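PDB 3N7X: capsid protein from Infectious hypodermal and hematopoietic necrosis virus, which builds the icosahedral shell of a shrimp brevidensovirus, sixty copies of its beta-barrel subunit packing together, with calcium bound between subunits. Local coordinates for residues A[257-263]-A[323-329]; A[212-216]-A[232-236]; A[90-94]-A[171-176]; A[81-85]-A[95-99]; A[148-153]-A[264-270]. One frame throughout, in Å; residues are numbered along the deposited sequence.

Contact 1: residues A[257-263]-A[323-329]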
# COMPACT_ATOMS: atom_id res chain seq x y z
N HIS A 257 8.96 70.13 51.31
CA HIS A 257 9.56 71.32 50.72
C HIS A 257 9.28 71.25 49.22
O HIS A 257 9.60 70.25 48.58
CB HIS A 257 11.07 71.34 50.93
CG HIS A 257 11.49 71.74 52.31
ND1 HIS A 257 11.45 73.05 52.75
CD2 HIS A 257 11.97 71.01 53.35
CE1 HIS A 257 11.89 73.11 53.99
NE2 HIS A 257 12.20 71.88 54.38
N THR A 258 8.68 72.29 48.67
CA THR A 258 8.39 72.31 47.24
C THR A 258 9.65 72.71 46.49
O THR A 258 10.62 73.15 47.10
CB THR A 258 7.29 73.33 46.93
OG1 THR A 258 7.77 74.64 47.25
CG2 THR A 258 6.04 73.04 47.74
N ASN A 259 9.65 72.54 45.18
CA ASN A 259 10.81 72.94 44.39
C ASN A 259 10.75 74.45 44.29
O ASN A 259 9.73 74.99 43.85
CB ASN A 259 10.75 72.35 42.98
CG ASN A 259 10.83 70.84 42.99
OD1 ASN A 259 11.77 70.26 43.54
ND2 ASN A 259 9.84 70.19 42.38
N ASP A 260 11.81 75.13 44.71
CA ASP A 260 11.77 76.58 44.64
C ASP A 260 11.87 77.08 43.21
O ASP A 260 12.35 76.37 42.32
CB ASP A 260 12.85 77.24 45.53
CG ASP A 260 14.25 76.76 45.22
OD1 ASP A 260 14.64 76.76 44.03
OD2 ASP A 260 14.97 76.40 46.18
N TRP A 261 11.39 78.29 43.00
CA TRP A 261 11.40 78.92 41.69
C TRP A 261 12.29 80.16 41.77
O TRP A 261 12.20 80.94 42.72
CB TRP A 261 9.97 79.32 41.31
CG TRP A 261 9.91 80.04 40.01
CD1 TRP A 261 9.78 79.48 38.77
CD2 TRP A 261 10.04 81.45 39.82
NE1 TRP A 261 9.82 80.46 37.81
CE2 TRP A 261 9.98 81.68 38.42
CE3 TRP A 261 10.20 82.54 40.68
CZ2 TRP A 261 10.08 82.96 37.88
CZ3 TRP A 261 10.30 83.81 40.14
CH2 TRP A 261 10.24 84.02 38.75
N GLN A 262 13.14 80.32 40.77
CA GLN A 262 14.08 81.44 40.74
C GLN A 262 13.80 82.46 39.64
O GLN A 262 13.48 82.08 38.51
CB GLN A 262 15.50 80.91 40.54
CG GLN A 262 15.94 79.93 41.60
CD GLN A 262 16.04 80.58 42.96
OE1 GLN A 262 15.81 79.94 43.98
NE2 GLN A 262 16.39 81.86 42.97
N GLN A 263 13.90 83.74 39.98
CA GLN A 263 13.72 84.79 38.98
C GLN A 263 15.11 84.97 38.39
O GLN A 263 16.09 84.46 38.94
CB GLN A 263 13.22 86.11 39.60
CG GLN A 263 14.07 86.68 40.72
CD GLN A 263 13.61 86.24 42.11
OE1 GLN A 263 13.70 85.07 42.47
NE2 GLN A 263 13.10 87.19 42.88
N CYS A 323 13.31 92.87 46.20
CA CYS A 323 13.45 91.64 45.45
C CYS A 323 13.56 90.48 46.44
O CYS A 323 14.51 90.42 47.22
CB CYS A 323 14.70 91.71 44.57
SG CYS A 323 15.21 90.15 43.84
N TYR A 324 12.58 89.58 46.42
CA TYR A 324 12.59 88.44 47.33
C TYR A 324 12.93 87.16 46.59
O TYR A 324 12.25 86.79 45.63
CB TYR A 324 11.23 88.30 48.01
CG TYR A 324 10.91 89.44 48.94
CD1 TYR A 324 11.33 89.42 50.27
CD2 TYR A 324 10.21 90.56 48.48
CE1 TYR A 324 11.06 90.49 51.12
CE2 TYR A 324 9.94 91.63 49.32
CZ TYR A 324 10.37 91.59 50.64
OH TYR A 324 10.13 92.67 51.47
N ILE A 325 13.97 86.47 47.04
CA ILE A 325 14.38 85.23 46.40
C ILE A 325 13.98 84.03 47.25
O ILE A 325 14.26 83.97 48.44
CB ILE A 325 15.90 85.21 46.19
CG1 ILE A 325 16.30 86.44 45.37
CG2 ILE A 325 16.31 83.93 45.49
CD1 ILE A 325 17.78 86.61 45.23
N MET A 326 13.32 83.06 46.61
CA MET A 326 12.87 81.86 47.29
C MET A 326 13.94 80.77 47.39
O MET A 326 14.67 80.52 46.44
CB MET A 326 11.66 81.28 46.56
CG MET A 326 11.03 80.09 47.25
SD MET A 326 9.89 79.20 46.17
CE MET A 326 8.47 80.30 46.18
N HIS A 327 14.04 80.14 48.56
CA HIS A 327 14.99 79.06 48.77
C HIS A 327 14.35 78.01 49.66
O HIS A 327 14.13 78.25 50.84
CB HIS A 327 16.27 79.55 49.44
CG HIS A 327 17.09 80.46 48.59
ND1 HIS A 327 17.55 80.10 47.34
CD2 HIS A 327 17.54 81.72 48.80
CE1 HIS A 327 18.25 81.10 46.82
NE2 HIS A 327 18.26 82.09 47.69
N THR A 328 14.03 76.85 49.09
CA THR A 328 13.41 75.78 49.87
C THR A 328 14.45 74.72 50.22
O THR A 328 14.16 73.76 50.93
CB THR A 328 12.26 75.10 49.10
OG1 THR A 328 12.77 74.52 47.89
CG2 THR A 328 11.18 76.11 48.77
N ASN A 329 15.66 74.91 49.72
CA ASN A 329 16.76 73.99 49.98
C ASN A 329 18.04 74.54 49.37
O ASN A 329 17.97 75.57 48.68
CB ASN A 329 16.45 72.61 49.39
CG ASN A 329 17.43 71.54 49.86
OD1 ASN A 329 17.49 71.22 51.05
ND2 ASN A 329 18.19 70.98 48.93
OXT ASN A 329 19.11 73.93 49.60
O HOH W 1 17.49 77.59 46.20
O HOH W 2 12.43 83.31 44.01
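Thr328, next to the C-terminal residue, has more of its surface covered here than any other residue. Its OG1 donates a 2.7 Å hydrogen bond to the carbonyl O of Thr258, and its backbone N donates to Asp260 OD2 at 3.1 Å, nearly straight. His257 lies beside it, with Thr328 O over one face of the imidazole. Asp260, the second anchor, points its carboxylate at the tail: a water sits 2.8 Å from Asp260 OD2 and 2.8 Å from His327 ND1. The backbone of Asp260 also rests on Met326, its CA 3.6 Å from SD. The Met326 side chain lies alongside the 257-263 backbone, and its sulphur takes a weak hydrogen bond from Trp261 N (Trp261 N to Met326 SD 3.6 Å). Farther along, Gln263 NE2 donates to Tyr324 O at 2.9 Å, while a second water bridges Trp261 O and Gln263 OE1 to Met326 N, at 2.7, 2.7 and 2.8 Å. Side chains and water thus do the joining, with no direct backbone-to-backbone hydrogen bond between the segments. The terminal carboxylate of Asn329 forms a salt bridge with Arg296 of a neighbouring subunit, so the tail ends at an interface. What results is two extended segments running roughly antiparallel, the long loop before strand 264-268 clasping the C-terminal tail as it leaves strand 322-324, outermost within this chain in its antiparallel sheet.

Contact 2: residues A[212-216]-A[232-236]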
# COMPACT_ATOMS: atom_id res chain seq x y z
N THR A 212 9.57 80.19 32.40
CA THR A 212 8.16 80.12 32.75
C THR A 212 7.98 79.80 34.23
O THR A 212 8.92 79.43 34.92
CB THR A 212 7.43 79.04 31.94
OG1 THR A 212 7.89 77.75 32.35
CG2 THR A 212 7.69 79.20 30.45
N ILE A 213 6.75 79.96 34.69
CA ILE A 213 6.42 79.68 36.07
C ILE A 213 5.02 79.09 36.09
O ILE A 213 4.14 79.54 35.35
CB ILE A 213 6.48 80.95 36.93
CG1 ILE A 213 6.04 80.63 38.36
CG2 ILE A 213 5.59 82.03 36.32
CD1 ILE A 213 6.27 81.77 39.33
N HIS A 214 4.82 78.07 36.90
CA HIS A 214 3.51 77.45 37.03
C HIS A 214 3.02 77.79 38.43
O HIS A 214 3.70 77.50 39.41
CB HIS A 214 3.58 75.94 36.85
CG HIS A 214 4.03 75.50 35.49
ND1 HIS A 214 5.35 75.54 35.08
CD2 HIS A 214 3.33 75.00 34.45
CE1 HIS A 214 5.44 75.08 33.85
NE2 HIS A 214 4.23 74.75 33.44
N GLY A 215 1.84 78.41 38.51
CA GLY A 215 1.31 78.77 39.81
C GLY A 215 0.64 77.60 40.51
O GLY A 215 0.20 76.65 39.86
N ASP A 216 0.56 77.67 41.83
CA ASP A 216 -0.08 76.63 42.60
C ASP A 216 -1.58 76.78 42.36
O ASP A 216 -2.12 77.89 42.45
CB ASP A 216 0.21 76.80 44.09
CG ASP A 216 -0.22 75.61 44.89
OD1 ASP A 216 0.65 74.78 45.23
OD2 ASP A 216 -1.44 75.48 45.16
N PHE A 232 2.40 88.43 43.77
CA PHE A 232 3.07 87.23 43.30
C PHE A 232 2.16 86.12 42.80
O PHE A 232 1.09 85.88 43.36
CB PHE A 232 3.95 86.64 44.41
CG PHE A 232 4.99 87.58 44.95
CD1 PHE A 232 5.28 88.79 44.32
CD2 PHE A 232 5.71 87.24 46.09
CE1 PHE A 232 6.26 89.64 44.81
CE2 PHE A 232 6.70 88.09 46.60
CZ PHE A 232 6.97 89.30 45.96
N ILE A 233 2.59 85.46 41.74
CA ILE A 233 1.85 84.32 41.22
C ILE A 233 1.96 83.32 42.37
O ILE A 233 3.06 83.04 42.85
CB ILE A 233 2.51 83.78 39.94
CG1 ILE A 233 2.25 84.76 38.79
CG2 ILE A 233 1.99 82.39 39.63
CD1 ILE A 233 3.04 84.47 37.53
N PRO A 234 0.83 82.77 42.82
CA PRO A 234 0.82 81.81 43.93
C PRO A 234 1.91 80.74 43.92
O PRO A 234 1.96 79.89 43.04
CB PRO A 234 -0.58 81.21 43.86
CG PRO A 234 -1.39 82.37 43.37
CD PRO A 234 -0.52 82.92 42.26
N LYS A 235 2.78 80.82 44.93
CA LYS A 235 3.87 79.87 45.10
C LYS A 235 4.11 79.77 46.60
O LYS A 235 3.92 80.75 47.32
CB LYS A 235 5.14 80.39 44.42
CG LYS A 235 5.24 80.06 42.93
CD LYS A 235 5.54 78.59 42.74
CE LYS A 235 5.87 78.27 41.29
NZ LYS A 235 6.14 76.82 41.13
N TRP A 236 4.51 78.60 47.07
CA TRP A 236 4.75 78.40 48.50
C TRP A 236 6.10 77.75 48.73
O TRP A 236 6.38 76.69 48.19
CB TRP A 236 3.64 77.51 49.08
CG TRP A 236 3.71 77.35 50.57
CD1 TRP A 236 4.55 76.53 51.28
CD2 TRP A 236 2.92 78.05 51.54
NE1 TRP A 236 4.32 76.68 52.63
CE2 TRP A 236 3.33 77.60 52.82
CE3 TRP A 236 1.90 79.01 51.45
CZ2 TRP A 236 2.76 78.09 54.00
CZ3 TRP A 236 1.33 79.49 52.63
CH2 TRP A 236 1.76 79.03 53.89
O HOH W 3 7.02 76.76 38.25
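One backbone hydrogen bond holds these segments together: Asp216 N donates to Pro234 O at 2.9 Å, with an almost linear angle. The same carbonyl receives a CA-H...O contact from the preceding residue, Gly215 CA lying 3.5 Å from Pro234 O. Close approach is possible because Gly215 has no side chain; a CB there would come within 3.0 Å of Ile233 CG2 and clash. Apolar packing lies on the strand side of this crossing. Ile213 and Ile233 both direct their CA-to-CB bonds at the opposing segment and meet at 3.7 Å between Ile213 CG2 and Ile233 CD1, while Gly215 CA sits 3.7 Å from Ile233 CG2. The long aliphatic part of Lys235 folds over the other end of Ile213, its CE 3.8 Å from Ile213 CG1. The polar interactions gather round the ammonium group of Lys235: a water accepts from His214 N at 2.9 Å and from Lys235 NZ at 3.0 Å, tying the strand backbone to the lysine. Asp216 turns its carboxylate to Arg218 in a salt bridge. In the fold, residues 232-236 belong to the long loop between strands 220-221 and 264-268, and they cross the end of strand 208-214. That strand pairs with strand 111-131, whose Val113 and Ala116 also pack on Ile233, so the loop lies against two neighbouring strands of the same antiparallel sheet.

Contact 3: residues A[90-94]-A[171-176]. With CA (calcium ion), chain B.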
# COMPACT_ATOMS: atom_id res chain seq x y z
N ASP A 90 1.81 108.56 27.38
CA ASP A 90 2.91 108.90 28.28
C ASP A 90 3.74 107.73 28.79
O ASP A 90 4.54 107.90 29.70
CB ASP A 90 2.37 109.67 29.49
CG ASP A 90 1.30 108.90 30.23
OD1 ASP A 90 1.22 107.66 30.07
OD2 ASP A 90 0.54 109.53 31.00
N SER A 91 3.54 106.55 28.21
CA SER A 91 4.29 105.37 28.62
C SER A 91 4.12 105.04 30.11
O SER A 91 5.00 104.45 30.73
CB SER A 91 5.78 105.54 28.31
OG SER A 91 5.99 105.70 26.92
N SER A 92 2.98 105.42 30.68
CA SER A 92 2.72 105.14 32.09
C SER A 92 2.02 103.79 32.19
O SER A 92 1.49 103.27 31.20
CB SER A 92 1.82 106.22 32.70
OG SER A 92 0.50 106.15 32.18
N ALA A 93 2.01 103.21 33.39
CA ALA A 93 1.36 101.92 33.58
C ALA A 93 -0.15 102.09 33.51
O ALA A 93 -0.70 103.03 34.08
CB ALA A 93 1.77 101.32 34.93
N THR A 94 -0.82 101.19 32.80
CA THR A 94 -2.27 101.24 32.68
C THR A 94 -2.75 99.79 32.54
O THR A 94 -2.06 98.95 31.99
CB THR A 94 -2.71 102.08 31.45
OG1 THR A 94 -4.12 102.28 31.48
CG2 THR A 94 -2.34 101.37 30.15
N LEU A 171 5.92 100.96 38.85
CA LEU A 171 5.48 99.83 38.05
C LEU A 171 5.76 100.11 36.57
O LEU A 171 6.16 99.21 35.83
CB LEU A 171 3.98 99.59 38.24
CG LEU A 171 3.39 98.53 37.30
CD1 LEU A 171 4.14 97.23 37.47
CD2 LEU A 171 1.90 98.33 37.59
N ALA A 172 5.57 101.35 36.15
CA ALA A 172 5.82 101.71 34.76
C ALA A 172 7.26 101.37 34.36
O ALA A 172 7.51 100.83 33.29
CB ALA A 172 5.55 103.20 34.53
N LYS A 173 8.22 101.70 35.23
CA LYS A 173 9.62 101.42 34.95
C LYS A 173 9.84 99.92 34.73
O LYS A 173 10.47 99.52 33.75
CB LYS A 173 10.50 101.89 36.12
CG LYS A 173 10.58 103.41 36.26
CD LYS A 173 11.60 104.01 35.30
CE LYS A 173 13.02 103.62 35.70
NZ LYS A 173 14.08 104.20 34.80
N TRP A 174 9.32 99.10 35.64
CA TRP A 174 9.46 97.66 35.51
C TRP A 174 8.87 97.14 34.21
O TRP A 174 9.41 96.23 33.59
CB TRP A 174 8.79 96.94 36.68
CG TRP A 174 9.57 96.99 37.96
CD1 TRP A 174 9.29 97.72 39.08
CD2 TRP A 174 10.74 96.21 38.28
NE1 TRP A 174 10.19 97.44 40.07
CE2 TRP A 174 11.09 96.52 39.61
CE3 TRP A 174 11.51 95.28 37.57
CZ2 TRP A 174 12.19 95.93 40.25
CZ3 TRP A 174 12.60 94.70 38.20
CH2 TRP A 174 12.93 95.02 39.53
N ILE A 175 7.75 97.71 33.79
CA ILE A 175 7.13 97.29 32.54
C ILE A 175 8.02 97.72 31.39
O ILE A 175 8.18 97.00 30.40
CB ILE A 175 5.74 97.93 32.37
CG1 ILE A 175 4.78 97.36 33.42
CG2 ILE A 175 5.21 97.67 30.97
CD1 ILE A 175 3.37 97.89 33.31
N GLN A 176 8.62 98.90 31.52
CA GLN A 176 9.50 99.42 30.49
C GLN A 176 10.76 98.56 30.34
O GLN A 176 11.24 98.34 29.23
CB GLN A 176 9.90 100.86 30.83
CG GLN A 176 8.92 101.92 30.34
CD GLN A 176 8.96 103.19 31.18
OE1 GLN A 176 10.02 103.64 31.64
NE2 GLN A 176 7.79 103.80 31.39
CA CA B . 11.13 98.90 26.95
O HOH W 4 9.09 97.72 27.47
O HOH W 5 12.55 99.93 25.29
O HOH W 6 13.33 99.20 27.81
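Ala93 is the apolar centre, its methyl group set against one side of the short helix 171-176. Ala93 CB lies 4.0 Å from Leu171 CD2, 4.1 Å from Ile175 CD1 and 4.2 Å from Ala172 CB; with only methyl groups on Ala93 and Ala172, the backbones come within 4.6 Å between the CA atoms of Ala93 and Ala172. Outward, Ala172 CB also sits 4.0 Å from Ser91 O. At the polar edge Gln176 NE2 gives that carbonyl, Ser91 O, a weak hydrogen bond of 2.9 Å. Asp90 OD1 accepts from Ser92 N at 2.9 Å, an Asx turn. Gln176 O binds calcium at 2.4 Å; Tyr55 O of the same chain, Glu191 OE2 of a neighbouring subunit and three waters complete six ligands, so the ion bridges two chains. The helix packs its flank on the hairpin of strands 84-86 and 93-95, Leu171 and Ile175 also touching Tyr84, while its last residue, Gln176, holds the calcium.

Contact 4: residues A[81-85]-A[95-99]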
# COMPACT_ATOMS: atom_id res chain seq x y z
N LEU A 81 3.16 92.51 35.77
CA LEU A 81 3.82 92.63 34.48
C LEU A 81 2.98 92.10 33.33
O LEU A 81 3.24 92.42 32.18
CB LEU A 81 5.17 91.90 34.50
CG LEU A 81 6.24 92.43 35.46
CD1 LEU A 81 7.50 91.60 35.30
CD2 LEU A 81 6.54 93.89 35.18
N TYR A 82 1.97 91.29 33.64
CA TYR A 82 1.13 90.71 32.60
C TYR A 82 -0.24 91.36 32.48
O TYR A 82 -0.79 91.46 31.38
CB TYR A 82 0.94 89.22 32.86
CG TYR A 82 2.22 88.44 33.07
CD1 TYR A 82 2.85 87.79 32.01
CD2 TYR A 82 2.78 88.33 34.34
CE1 TYR A 82 4.02 87.06 32.21
CE2 TYR A 82 3.95 87.60 34.55
CZ TYR A 82 4.56 86.97 33.49
OH TYR A 82 5.70 86.23 33.72
N LEU A 83 -0.81 91.80 33.60
CA LEU A 83 -2.14 92.42 33.60
C LEU A 83 -2.12 93.91 33.26
O LEU A 83 -3.18 94.50 33.02
CB LEU A 83 -2.82 92.19 34.95
CG LEU A 83 -3.55 90.86 35.13
CD1 LEU A 83 -2.70 89.71 34.61
CD2 LEU A 83 -3.89 90.66 36.59
N TYR A 84 -0.93 94.50 33.24
CA TYR A 84 -0.79 95.91 32.91
C TYR A 84 0.05 96.07 31.65
O TYR A 84 0.77 95.14 31.25
CB TYR A 84 -0.10 96.66 34.05
CG TYR A 84 -0.99 96.93 35.23
CD1 TYR A 84 -1.74 98.10 35.31
CD2 TYR A 84 -1.09 96.00 36.27
CE1 TYR A 84 -2.57 98.35 36.41
CE2 TYR A 84 -1.92 96.23 37.36
CZ TYR A 84 -2.65 97.41 37.43
OH TYR A 84 -3.46 97.65 38.52
N GLY A 85 -0.04 97.24 31.05
CA GLY A 85 0.73 97.56 29.86
C GLY A 85 1.11 99.03 29.93
O GLY A 85 1.04 99.63 31.00
N GLU A 95 -3.93 99.49 33.07
CA GLU A 95 -4.41 98.12 32.97
C GLU A 95 -4.82 97.73 31.55
O GLU A 95 -5.29 98.56 30.78
CB GLU A 95 -5.56 97.88 33.96
CG GLU A 95 -6.53 99.03 34.12
CD GLU A 95 -7.54 98.80 35.24
OE1 GLU A 95 -7.13 98.56 36.39
OE2 GLU A 95 -8.76 98.87 34.96
N THR A 96 -4.60 96.46 31.22
CA THR A 96 -4.95 95.93 29.91
C THR A 96 -6.47 95.82 29.83
O THR A 96 -7.14 95.67 30.85
CB THR A 96 -4.37 94.52 29.71
OG1 THR A 96 -4.85 93.66 30.75
CG2 THR A 96 -2.85 94.55 29.74
N GLN A 97 -7.02 95.88 28.62
CA GLN A 97 -8.47 95.78 28.46
C GLN A 97 -8.98 94.51 29.12
O GLN A 97 -10.02 94.53 29.79
CB GLN A 97 -8.87 95.75 26.98
CG GLN A 97 -9.12 97.11 26.36
CD GLN A 97 -10.13 97.94 27.13
OE1 GLN A 97 -9.76 98.86 27.87
NE2 GLN A 97 -11.41 97.63 26.96
N ARG A 98 -8.25 93.42 28.94
CA ARG A 98 -8.68 92.16 29.53
C ARG A 98 -8.73 92.23 31.05
O ARG A 98 -9.74 91.85 31.65
CB ARG A 98 -7.78 91.01 29.06
CG ARG A 98 -7.96 90.75 27.56
CD ARG A 98 -7.33 89.45 27.07
NE ARG A 98 -7.77 89.20 25.69
CZ ARG A 98 -7.83 88.00 25.11
NH1 ARG A 98 -7.47 86.91 25.77
NH2 ARG A 98 -8.27 87.90 23.87
N TYR A 99 -7.68 92.73 31.69
CA TYR A 99 -7.71 92.83 33.14
C TYR A 99 -8.87 93.73 33.55
O TYR A 99 -9.64 93.41 34.46
CB TYR A 99 -6.39 93.37 33.68
CG TYR A 99 -6.44 93.68 35.17
CD1 TYR A 99 -7.02 92.78 36.07
CD2 TYR A 99 -5.90 94.86 35.68
CE1 TYR A 99 -7.08 93.07 37.44
CE2 TYR A 99 -5.95 95.16 37.04
CZ TYR A 99 -6.54 94.26 37.92
OH TYR A 99 -6.59 94.56 39.27
O HOH W 7 -5.49 99.55 38.53
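Leu83 lays its CD2 methyl over the face of the Tyr99 ring, a CH-pi contact 4.2 Å from the ring centroid, with CD2 3.8 Å from Tyr99 CD1. Tyr84 approaches the same ring obliquely, its centroid 5.7 Å from that of Tyr99, so Tyr99 meets Leu83 over one face and the Tyr84 hydroxyl at its edge. Beside this packing, the backbone carbonyl of Leu83 takes two hydrogen bonds from one residue: Thr96 N donates at 3.0 Å and Thr96 OG1 at 2.9 Å to Leu83 O. That hydroxyl has a second task. As the N-cap of helix 97-109, Thr96 OG1 accepts from Tyr99 N at 3.1 Å. Tyr84 and Glu95 form an antiparallel non-hydrogen-bonded pair with CA atoms 4.2 Å apart, and a water donates to Tyr84 OH at 2.8 Å and to Glu95 OE1 at 2.9 Å. Both tyrosine hydroxyls also bond the backbone of Ile225. Arg98 makes a salt bridge to Asp44 of a neighbouring subunit. Because the Thr96 hydroxyl donates to one backbone and accepts from another, the end of helix 80-83 and the start of helix 97-109 are joined through one residue, Thr96, by its backbone N and its hydroxyl, inside a largely buried aromatic setting.

Contact 5: residues A[148-153]-A[264-270]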
# COMPACT_ATOMS: atom_id res chain seq x y z
N TYR A 148 27.85 89.24 24.29
CA TYR A 148 26.73 88.45 24.79
C TYR A 148 26.25 88.89 26.16
O TYR A 148 26.96 89.57 26.90
CB TYR A 148 27.10 86.96 24.82
CG TYR A 148 28.26 86.61 25.71
CD1 TYR A 148 28.08 86.31 27.06
CD2 TYR A 148 29.56 86.57 25.20
CE1 TYR A 148 29.16 85.98 27.88
CE2 TYR A 148 30.65 86.25 26.01
CZ TYR A 148 30.45 85.95 27.34
OH TYR A 148 31.53 85.64 28.13
N LEU A 149 25.02 88.48 26.49
CA LEU A 149 24.39 88.80 27.75
C LEU A 149 24.57 87.64 28.73
O LEU A 149 24.57 86.48 28.32
CB LEU A 149 22.89 89.04 27.52
CG LEU A 149 22.00 89.44 28.69
CD1 LEU A 149 22.32 90.86 29.13
CD2 LEU A 149 20.54 89.33 28.27
N GLU A 150 24.73 87.96 30.01
CA GLU A 150 24.89 86.93 31.04
C GLU A 150 23.59 86.86 31.85
O GLU A 150 23.02 87.89 32.22
CB GLU A 150 26.06 87.26 31.98
CG GLU A 150 27.39 87.46 31.26
CD GLU A 150 28.56 87.69 32.22
OE1 GLU A 150 28.36 88.33 33.28
OE2 GLU A 150 29.68 87.25 31.90
N ILE A 151 23.11 85.64 32.10
CA ILE A 151 21.88 85.43 32.85
C ILE A 151 22.17 84.54 34.05
O ILE A 151 22.74 83.45 33.91
CB ILE A 151 20.81 84.77 31.95
CG1 ILE A 151 20.55 85.68 30.74
CG2 ILE A 151 19.52 84.54 32.73
CD1 ILE A 151 19.67 85.06 29.69
N PHE A 152 21.77 85.00 35.23
CA PHE A 152 22.02 84.29 36.48
C PHE A 152 20.76 83.95 37.28
O PHE A 152 19.71 84.57 37.12
CB PHE A 152 22.92 85.13 37.39
CG PHE A 152 24.22 85.56 36.76
CD1 PHE A 152 25.32 84.71 36.76
CD2 PHE A 152 24.34 86.82 36.20
CE1 PHE A 152 26.54 85.12 36.21
CE2 PHE A 152 25.56 87.24 35.64
CZ PHE A 152 26.66 86.39 35.65
N LYS A 153 20.90 82.95 38.16
CA LYS A 153 19.85 82.51 39.07
C LYS A 153 20.60 82.13 40.34
O LYS A 153 21.66 81.50 40.28
CB LYS A 153 19.11 81.28 38.55
CG LYS A 153 18.18 81.52 37.36
CD LYS A 153 17.52 80.20 36.94
CE LYS A 153 16.65 80.34 35.70
NZ LYS A 153 15.93 79.08 35.37
N ILE A 264 15.23 85.68 37.27
CA ILE A 264 16.54 85.84 36.66
C ILE A 264 17.18 87.20 36.85
O ILE A 264 16.50 88.20 37.08
CB ILE A 264 16.48 85.51 35.16
CG1 ILE A 264 15.49 86.44 34.47
CG2 ILE A 264 16.05 84.07 34.96
CD1 ILE A 264 15.38 86.19 32.99
N PHE A 265 18.50 87.22 36.76
CA PHE A 265 19.30 88.42 36.89
C PHE A 265 20.21 88.48 35.67
O PHE A 265 20.67 87.44 35.20
CB PHE A 265 20.12 88.35 38.18
CG PHE A 265 19.28 88.35 39.42
CD1 PHE A 265 18.77 89.54 39.93
CD2 PHE A 265 18.96 87.15 40.05
CE1 PHE A 265 17.94 89.53 41.06
CE2 PHE A 265 18.14 87.14 41.18
CZ PHE A 265 17.63 88.33 41.68
N MET A 266 20.45 89.68 35.15
CA MET A 266 21.27 89.80 33.95
C MET A 266 22.19 91.01 33.92
O MET A 266 22.10 91.90 34.75
CB MET A 266 20.38 89.90 32.71
CG MET A 266 19.33 88.82 32.61
SD MET A 266 17.79 89.52 31.99
CE MET A 266 17.29 90.47 33.44
N ARG A 267 23.06 91.00 32.91
CA ARG A 267 24.01 92.08 32.65
C ARG A 267 24.77 91.71 31.40
O ARG A 267 25.10 90.54 31.18
CB ARG A 267 25.00 92.26 33.81
CG ARG A 267 26.15 91.27 33.83
CD ARG A 267 27.18 91.65 34.89
NE ARG A 267 28.29 90.70 34.93
CZ ARG A 267 29.33 90.81 35.74
NH1 ARG A 267 29.42 91.82 36.59
NH2 ARG A 267 30.30 89.90 35.70
N MET A 268 25.02 92.69 30.54
CA MET A 268 25.78 92.42 29.33
C MET A 268 27.14 92.03 29.90
O MET A 268 27.60 92.63 30.88
CB MET A 268 25.88 93.69 28.48
CG MET A 268 26.55 93.49 27.13
SD MET A 268 25.56 92.66 25.83
CE MET A 268 24.14 92.20 26.70
N SER A 269 27.79 91.03 29.32
CA SER A 269 29.09 90.60 29.83
C SER A 269 30.09 91.75 29.77
O SER A 269 30.37 92.30 28.71
CB SER A 269 29.59 89.40 29.02
OG SER A 269 30.65 88.75 29.71
N PRO A 270 30.65 92.14 30.93
CA PRO A 270 31.62 93.23 31.02
C PRO A 270 32.99 92.87 30.45
O PRO A 270 33.76 92.14 31.08
CB PRO A 270 31.67 93.51 32.52
CG PRO A 270 31.49 92.14 33.10
CD PRO A 270 30.38 91.56 32.26
O HOH W 8 29.12 91.31 26.22
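Strands 149-153 and 264-268 are antiparallel neighbours in a beta-sheet of the beta-barrel capsid subunit, their directions 156° apart. At the start of the second strand, Ile264 puts its CB 4.0 Å from Ile151 CG2, and its CG2 meets Lys153 CE at 3.8 Å. Phe265 forms a hydrogen-bonded pair with Phe152: Phe152 N donates to Phe265 O at 2.7 Å and Phe265 N to Phe152 O at 2.9 Å. Met266 faces the other side of the sheet with Ile151, CG 3.9 Å from Ile151 CG1, as a non-hydrogen-bonded pair. Arg267 returns to the face of Phe152 and Phe265 and pairs with Glu150 through both backbones, Glu150 N to Arg267 O at 2.9 Å and Arg267 N to Glu150 O at 3.2 Å. Their side chains add a salt bridge; the guanidinium and the carboxylate also both bond the hydroxyl of Tyr55 from a neighbouring subunit, so this buried charge pair lies at an interface. Next, Met268 diverges from its partner Leu149, yet its CE bends back to 3.3 Å from Leu149 CD1. The strand then ends, and Ser269 N donates to Tyr148 O at 2.9 Å, while Ser269 CB sits over the face of the Tyr148 ring. From the same residue, Ser269 OG donates to Glu150 OE2 at 2.8 Å.

From the N terminus, contact 4 comes first, closing a short loop that turns from helix 80-83 through a two-stranded hairpin into helix 97-109. Contact 3 starts within that loop and crosses contact 4, tying the hairpin to helix 171-176 some eighty residues later; Thr94 and Gly85 join the two. Contact 5 opens before contact 3 has closed, so these cross too, and it spans over a hundred residues to pair two sheet strands. Contact 2 opens and closes inside that span. Contact 1 crosses contact 5, bringing the C-terminal tail to the loop before strand 264-268, and touches contact 2 through Trp261 and Thr258, so the loop is held at 232-236 and again at 257-263.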